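Local coordinates for alginate lyase (PDB 6KFN), which probably cleaves alginate, a polymer of mannuronate and guluronate, by beta-elimination, at residues A[59-64]-A[86-91]. Numbering follows the deposited sequence.
Sequences VNPAVL and GLKMTG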
loop_
_atom_site.group_PDB
_atom_site.type_symbol
_atom_site.label_atom_id
_atom_site.label_comp_id
_atom_site.label_asym_id
_atom_site.label_seq_id
_atom_site.Cartn_x
_atom_site.Cartn_y
_atom_site.Cartn_z
ATOM N N VAL A 59 -12.717 4.859 -19.085
ATOM C CA VAL A 59 -11.961 5.025 -20.321
ATOM C C VAL A 59 -10.802 5.982 -20.097
ATOM O O VAL A 59 -9.672 5.711 -20.504
ATOM C CB VAL A 59 -12.868 5.472 -21.480
ATOM C CG1 VAL A 59 -12.016 5.832 -22.704
ATOM C CG2 VAL A 59 -13.863 4.368 -21.813
ATOM N N ASN A 60 -11.046 7.084 -19.393
ATOM C CA ASN A 60 -10.032 8.106 -19.161
ATOM C C ASN A 60 -10.241 8.556 -17.727
ATOM O O ASN A 60 -10.843 9.614 -17.486
ATOM C CB ASN A 60 -10.244 9.278 -20.119
ATOM C CG ASN A 60 -9.040 10.171 -20.241
ATOM O OD1 ASN A 60 -8.028 9.980 -19.588
ATOM N ND2 ASN A 60 -9.132 11.142 -21.132
ATOM N N PRO A 61 -9.793 7.770 -16.745
ATOM C CA PRO A 61 -10.111 8.073 -15.337
ATOM C C PRO A 61 -9.746 9.490 -14.943
ATOM O O PRO A 61 -8.715 10.023 -15.346
ATOM C CB PRO A 61 -9.281 7.055 -14.559
ATOM C CG PRO A 61 -9.134 5.906 -15.531
ATOM C CD PRO A 61 -8.996 6.541 -16.881
ATOM N N ALA A 62 -10.564 10.075 -14.057
ATOM C CA ALA A 62 -10.191 11.305 -13.390
ATOM C C ALA A 62 -8.885 11.124 -12.621
ATOM O O ALA A 62 -8.605 10.049 -12.088
ATOM C CB ALA A 62 -11.318 11.729 -12.446
ATOM N N VAL A 63 -8.129 12.210 -12.527
ATOM C CA VAL A 63 -6.826 12.242 -11.881
ATOM C C VAL A 63 -6.853 13.220 -10.718
ATOM O O VAL A 63 -7.244 14.377 -10.892
ATOM C CB VAL A 63 -5.720 12.686 -12.848
ATOM C CG1 VAL A 63 -4.357 12.708 -12.146
ATOM C CG2 VAL A 63 -5.662 11.789 -14.093
ATOM N N LEU A 64 -6.417 12.765 -9.536
ATOM C CA LEU A 64 -6.121 13.647 -8.428
ATOM C C LEU A 64 -4.617 13.884 -8.405
ATOM O O LEU A 64 -3.842 12.959 -8.202
ATOM C CB LEU A 64 -6.566 13.067 -7.078
ATOM C CG LEU A 64 -8.009 12.624 -6.958
ATOM C CD1 LEU A 64 -8.307 12.236 -5.524
ATOM C CD2 LEU A 64 -8.954 13.687 -7.430
ATOM N N GLY A 86 -11.663 3.899 -8.892
ATOM C CA GLY A 86 -11.461 4.204 -10.292
ATOM C C GLY A 86 -10.681 5.442 -10.597
ATOM O O GLY A 86 -10.753 5.929 -11.707
ATOM N N LEU A 87 -9.903 5.951 -9.687
ATOM C CA LEU A 87 -9.175 7.196 -9.835
ATOM C C LEU A 87 -7.686 6.952 -10.038
ATOM O O LEU A 87 -7.125 5.971 -9.562
ATOM C CB LEU A 87 -9.352 8.036 -8.569
ATOM C CG LEU A 87 -10.800 8.512 -8.331
ATOM C CD1 LEU A 87 -10.960 9.062 -6.931
ATOM C CD2 LEU A 87 -11.159 9.577 -9.301
ATOM N N LYS A 88 -7.065 7.910 -10.689
ATOM C CA LYS A 88 -5.612 8.037 -10.711
ATOM C C LYS A 88 -5.183 9.042 -9.647
ATOM O O LYS A 88 -5.885 10.044 -9.410
ATOM C CB LYS A 88 -5.156 8.504 -12.098
ATOM C CG LYS A 88 -5.430 7.521 -13.204
ATOM C CD LYS A 88 -5.086 8.040 -14.603
ATOM C CE LYS A 88 -5.176 7.006 -15.656
ATOM N NZ LYS A 88 -4.806 7.619 -16.971
ATOM N N MET A 89 -4.037 8.794 -9.025
ATOM C CA MET A 89 -3.459 9.690 -8.036
ATOM C C MET A 89 -1.979 9.874 -8.371
ATOM O O MET A 89 -1.263 8.887 -8.544
ATOM C CB MET A 89 -3.565 9.159 -6.588
ATOM C CG MET A 89 -4.942 9.183 -5.932
ATOM S SD MET A 89 -5.962 7.803 -6.397
ATOM C CE MET A 89 -7.420 8.157 -5.342
ATOM N N THR A 90 -1.531 11.115 -8.440
ATOM C CA THR A 90 -0.179 11.401 -8.855
ATOM C C THR A 90 0.313 12.711 -8.293
ATOM O O THR A 90 -0.442 13.506 -7.739
ATOM C CB THR A 90 -0.127 11.390 -10.397
ATOM O OG1 THR A 90 1.228 11.358 -10.850
ATOM C CG2 THR A 90 -0.790 12.594 -11.042
ATOM N N GLY A 91 1.613 12.962 -8.507
ATOM C CA GLY A 91 2.086 14.326 -8.417
ATOM C C GLY A 91 2.165 14.924 -7.025
ATOM O O GLY A 91 1.944 16.136 -6.845
HETATM O O HOH W 1 -6.946 9.516 -17.384
#
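Successive coils of a right-handed parallel beta-helix meet where strand 63-65 pairs with strand 88-92, and the backbone geometry establishes the parallel register. Lys88 N donates to Ala62 O at 3.0 Å, close to the C=O axis and nearly straight (174°). Leu64 N answers with a 2.8 Å bond to Lys88 O, although this donor sits above the carbonyl plane. Thr90 N then reaches Leu64 O at 3.0 Å with a more bent N-H...O angle of 157°. The carbonyls of Lys88 and Leu64 each take an additional CA-H contact, from Val63 and Met89 respectively.

Apolar contacts divide between the two faces of this pairing. On the face of Leu64 and Met89, which is buried, both side chains run alongside each other, and Leu64 CD1 approaches Met89 CE; Ala62 CB meets Leu87 CD2 at 3.8 Å, next to Leu29 of the preceding coil. On the opposite face Val63 splits its branches: CG1, anti to the backbone N, lies 3.7 Å from Thr90 CG2, whereas CG2 touches Lys88 CD at 3.8 Å. An alanine here would probably leave the Lys88 methylenes and the Thr90 methyl less well packed, since both branches would be gone.

Polar contacts finish the outer face. Thr90 OG1 bonds to Tyr112 O on the next coil. Beyond CG, Lys88 is fully extended and crosses the Pro61 ring obliquely, which carries its ammonium to a bridging water: this water accepts from Lys88 NZ and donates to Pro61 O and, at 2.5 Å, to Asn60 OD1.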